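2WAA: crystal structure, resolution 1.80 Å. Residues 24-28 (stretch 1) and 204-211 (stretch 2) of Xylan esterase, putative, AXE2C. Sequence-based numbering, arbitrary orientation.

Stretch 1 24-28: GRTHI
Stretch 2 (204-211) DFYQFTLG

The most unusual feature of this contact is that all of its direct hydrogen bonds come from one side chain, Arg25, and all end on backbone carbonyls. NH1 of Arg25 donates to O of Tyr206 at 2.9 Å and to O of Phe208, also at 2.9 Å, with N-H...O angles of 154° and 140°; NH2 of Arg25 reaches the same O of Tyr206 at 3.1 Å and 139°. Both oxygens lie near the guanidinium plane, at its edge, where the N-H bonds point.

The receiving carbonyls belong to a turn. Asp204 and Phe205 are helical, in a helix that begins earlier in the chain, and a type I turn runs from Phe205 to Phe208, with phi/psi of -57/-23 at Tyr206 and -86/-7 at Gln207. N of Phe208 bonds to O of Phe205 at 3.0 Å, and N of Gln207 to O of Asp204 at 3.0 Å. Phe208 then extends (-103/142), leaving its carbonyl free for the arginine, while the side chains of Tyr206, Gln207 and Phe208 start away from stretch 1.

Arginine suits this place because it combines reach with several donors. From a backbone at -72/127, the CA-to-CB bond of Arg25 points toward stretch 2 and the chain runs out almost straight: chi1 m (-65°), chi2 t, chi3 t, chi4 -179°. NE is hydrogen-bonded elsewhere in the structure. CD1 of Tyr206 (chi1 154°, chi2 81°) is 4.0 Å from NH2 of Arg25.

The register is set by Arg25 and Thr209, whose CA atoms are 5.8 Å apart. Thr209 (-69/-40, chi1 m) leaves its backbone sideways, and both branches meet His27: CG2 of Thr209 packs 4.0 Å from CB of His27, and 3.4 Å from O of Thr26, while OG1 of Thr209 bonds to a water at 2.7 Å that lies 2.8 Å from ND1 of His27. A second water donates to O of Arg25 at 2.7 Å and to O of Thr209 at 2.8 Å, joining two carbonyls that could not bond to each other directly.

Thr26 (-132/151, chi1 p) points its CA-to-CB bond away, and its backbone O meets CG2 of Thr209; its OG1 is hydrogen-bonded elsewhere. At His27, in a strand (-104/129), CB starts toward stretch 2 but the ring leads away (chi1 t, chi2 73°). CD2 of Leu210 (-162/166, chi1 p, chi2 p) approaches CB of His27 to 4.1 Å, a modest apolar contact. Gly24 (116/161) and Gly211 (76/174) lie outside the contact, both with positive phi, which favours glycine.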

ATOM      1  N   GLY A  24       5.961   5.302  -1.438  1.00  7.16           N
ATOM      2  CA  GLY A  24       5.800   3.821  -1.356  1.00  6.95           C
ATOM      3  C   GLY A  24       7.171   3.175  -1.497  1.00  7.47           C
ATOM      4  O   GLY A  24       8.135   3.812  -1.960  1.00  7.35           O
ATOM      5  N   ARG A  25       7.298   1.929  -1.073  1.00  6.74           N
ATOM      6  CA  ARG A  25       8.586   1.260  -1.144  1.00  6.38           C
ATOM      7  C   ARG A  25       9.047   0.871  -2.554  1.00  6.55           C
ATOM      8  O   ARG A  25       8.329   0.170  -3.288  1.00  5.95           O
ATOM      9  CB  ARG A  25       8.548   0.003  -0.283  1.00  6.75           C
ATOM     10  CG  ARG A  25       8.385   0.367   1.201  1.00  5.03           C
ATOM     11  CD  ARG A  25       8.577  -0.866   2.114  1.00  8.39           C
ATOM     12  NE  ARG A  25       8.377  -0.543   3.524  1.00  8.03           N
ATOM     13  CZ  ARG A  25       8.500  -1.438   4.513  1.00  8.15           C
ATOM     14  NH1 ARG A  25       8.873  -2.669   4.252  1.00  8.03           N
ATOM     15  NH2 ARG A  25       8.291  -1.088   5.778  1.00  8.57           N
ATOM     16  N   THR A  26      10.260   1.289  -2.904  1.00  7.46           N
ATOM     17  CA  THR A  26      10.863   0.901  -4.180  1.00  7.28           C
ATOM     18  C   THR A  26      12.307   0.407  -3.954  1.00  8.63           C
ATOM     19  O   THR A  26      12.990   0.846  -3.015  1.00  8.41           O
ATOM     20  CB  THR A  26      10.896   2.093  -5.176  1.00  8.86           C
ATOM     21  OG1 THR A  26      11.689   3.168  -4.621  1.00  8.10           O
ATOM     22  CG2 THR A  26       9.460   2.578  -5.477  1.00  7.70           C
ATOM     23  N   HIS A  27      12.768  -0.490  -4.827  1.00  9.05           N
ATOM     24  CA  HIS A  27      14.158  -0.936  -4.820  1.00  9.23           C
ATOM     25  C   HIS A  27      14.869  -0.244  -6.001  1.00  9.22           C
ATOM     26  O   HIS A  27      14.354  -0.252  -7.115  1.00  9.33           O
ATOM     27  CB  HIS A  27      14.231  -2.431  -5.013  1.00  9.49           C
ATOM     28  CG  HIS A  27      15.635  -2.941  -4.935  1.00 12.29           C
ATOM     29  ND1 HIS A  27      16.315  -3.020  -3.743  1.00 13.53           N
ATOM     30  CD2 HIS A  27      16.513  -3.303  -5.903  1.00 16.17           C
ATOM     31  CE1 HIS A  27      17.547  -3.460  -3.972  1.00 18.32           C
ATOM     32  NE2 HIS A  27      17.690  -3.640  -5.273  1.00 16.12           N
ATOM     33  N   ILE A  28      16.006   0.400  -5.732  1.00  7.78           N
ATOM     34  CA  ILE A  28      16.719   1.128  -6.771  1.00  9.80           C
ATOM     35  C   ILE A  28      17.745   0.165  -7.365  1.00 10.14           C
ATOM     36  O   ILE A  28      18.658  -0.326  -6.636  1.00 10.19           O
ATOM     37  CB  ILE A  28      17.459   2.319  -6.194  1.00  9.25           C
ATOM     38  CG1 ILE A  28      16.466   3.264  -5.498  1.00 11.68           C
ATOM     39  CG2 ILE A  28      18.224   3.085  -7.332  1.00 10.62           C
ATOM     40  CD1 ILE A  28      17.178   4.434  -4.782  1.00 14.77           C
ATOM     41  N   ASP A 204       8.024 -10.256   9.481  1.00  9.38           N
ATOM     42  CA  ASP A 204       9.035 -10.598   8.471  1.00  9.82           C
ATOM     43  C   ASP A 204       8.942  -9.697   7.253  1.00  9.35           C
ATOM     44  O   ASP A 204       9.906  -9.002   6.934  1.00  9.88           O
ATOM     45  CB  ASP A 204       8.905 -12.071   8.038  1.00  9.26           C
ATOM     46  CG  ASP A 204       8.989 -12.998   9.231  1.00 13.69           C
ATOM     47  OD1 ASP A 204      10.004 -12.951   9.913  1.00 13.97           O
ATOM     48  OD2 ASP A 204       8.048 -13.733   9.530  1.00 11.85           O
ATOM     49  N   PHE A 205       7.777  -9.649   6.609  1.00  9.06           N
ATOM     50  CA  PHE A 205       7.715  -8.846   5.371  1.00  9.42           C
ATOM     51  C   PHE A 205       7.732  -7.357   5.618  1.00  9.24           C
ATOM     52  O   PHE A 205       8.033  -6.590   4.709  1.00  9.46           O
ATOM     53  CB  PHE A 205       6.599  -9.283   4.371  1.00  9.76           C
ATOM     54  CG  PHE A 205       5.174  -9.041   4.864  1.00  8.71           C
ATOM     55  CD1 PHE A 205       4.589  -7.762   4.817  1.00  7.98           C
ATOM     56  CD2 PHE A 205       4.399 -10.119   5.331  1.00  9.81           C
ATOM     57  CE1 PHE A 205       3.254  -7.562   5.281  1.00  8.96           C
ATOM     58  CE2 PHE A 205       3.067  -9.929   5.798  1.00  9.83           C
ATOM     59  CZ  PHE A 205       2.499  -8.638   5.751  1.00  9.65           C
ATOM     60  N   TYR A 206       7.419  -6.936   6.835  1.00  9.09           N
ATOM     61  CA  TYR A 206       7.558  -5.531   7.203  1.00 10.16           C
ATOM     62  C   TYR A 206       9.018  -5.060   6.989  1.00  9.83           C
ATOM     63  O   TYR A 206       9.282  -3.865   6.830  1.00 10.45           O
ATOM     64  CB  TYR A 206       7.164  -5.344   8.662  1.00 11.09           C
ATOM     65  CG  TYR A 206       7.816  -4.162   9.338  1.00  9.65           C
ATOM     66  CD1 TYR A 206       7.327  -2.885   9.168  1.00 12.72           C
ATOM     67  CD2 TYR A 206       8.897  -4.352  10.190  1.00 11.54           C
ATOM     68  CE1 TYR A 206       7.924  -1.776   9.843  1.00  9.73           C
ATOM     69  CE2 TYR A 206       9.508  -3.277  10.853  1.00 11.70           C
ATOM     70  CZ  TYR A 206       9.011  -1.994  10.665  1.00 12.56           C
ATOM     71  OH  TYR A 206       9.620  -0.944  11.331  1.00 12.98           O
ATOM     72  N   GLN A 207       9.960  -6.014   6.994  1.00  9.41           N
ATOM     73  CA  GLN A 207      11.364  -5.673   6.806  1.00 10.73           C
ATOM     74  C   GLN A 207      11.793  -5.589   5.345  1.00 10.51           C
ATOM     75  O   GLN A 207      12.920  -5.176   5.076  1.00 12.04           O
ATOM     76  CB  GLN A 207      12.291  -6.716   7.508  1.00 11.11           C
ATOM     77  CG  GLN A 207      12.129  -6.798   9.063  1.00 12.10           C
ATOM     78  CD  GLN A 207      12.567  -5.529   9.865  1.00 20.42           C
ATOM     79  OE1 GLN A 207      13.072  -4.515   9.313  1.00 23.26           O
ATOM     80  NE2 GLN A 207      12.328  -5.572  11.205  1.00 20.11           N
ATOM     81  N   PHE A 208      10.926  -5.968   4.408  1.00  9.74           N
ATOM     82  CA  PHE A 208      11.364  -6.157   3.022  1.00  9.47           C
ATOM     83  C   PHE A 208      10.943  -5.009   2.155  1.00  9.99           C
ATOM     84  O   PHE A 208       9.825  -4.506   2.267  1.00  9.16           O
ATOM     85  CB  PHE A 208      10.692  -7.416   2.449  1.00 10.99           C
ATOM     86  CG  PHE A 208      11.026  -8.690   3.187  1.00 12.11           C
ATOM     87  CD1 PHE A 208      12.233  -8.803   3.870  1.00 18.13           C
ATOM     88  CD2 PHE A 208      10.167  -9.779   3.121  1.00 15.98           C
ATOM     89  CE1 PHE A 208      12.561 -10.006   4.520  1.00 21.76           C
ATOM     90  CE2 PHE A 208      10.492 -10.980   3.784  1.00 17.87           C
ATOM     91  CZ  PHE A 208      11.667 -11.086   4.453  1.00 17.66           C
ATOM     92  N   THR A 209      11.800  -4.608   1.226  1.00  8.84           N
ATOM     93  CA  THR A 209      11.355  -3.575   0.304  1.00  9.37           C
ATOM     94  C   THR A 209      10.271  -4.105  -0.639  1.00  9.74           C
ATOM     95  O   THR A 209       9.321  -3.384  -1.034  1.00  8.90           O
ATOM     96  CB  THR A 209      12.555  -3.131  -0.543  1.00  8.90           C
ATOM     97  OG1 THR A 209      13.534  -2.563   0.339  1.00  8.80           O
ATOM     98  CG2 THR A 209      12.137  -2.090  -1.590  1.00  9.12           C
ATOM     99  N   LEU A 210      10.470  -5.348  -1.077  1.00  9.86           N
ATOM    100  CA  LEU A 210       9.472  -6.057  -1.887  1.00 11.66           C
ATOM    101  C   LEU A 210       9.828  -7.533  -1.813  1.00 11.83           C
ATOM    102  O   LEU A 210      10.935  -7.853  -1.411  1.00 11.88           O
ATOM    103  CB  LEU A 210       9.552  -5.598  -3.348  1.00 11.58           C
ATOM    104  CG  LEU A 210      10.948  -5.631  -4.046  1.00 14.84           C
ATOM    105  CD1 LEU A 210      11.457  -7.036  -4.326  1.00 21.13           C
ATOM    106  CD2 LEU A 210      10.911  -4.835  -5.377  1.00 16.44           C
ATOM    107  N   GLY A 211       8.924  -8.423  -2.215  1.00 12.08           N
ATOM    108  CA  GLY A 211       9.235  -9.849  -2.246  1.00 14.36           C
ATOM    109  C   GLY A 211       9.237 -10.481  -0.873  1.00 14.93           C
ATOM    110  O   GLY A 211       9.121  -9.789   0.130  1.00 15.68           O
TER
HETATM  111  O   HOH W   1       7.522  -2.433  -2.970  1.00  7.16           O
HETATM  112  O   HOH W   2      15.695  -1.907  -1.198  1.00 14.76           O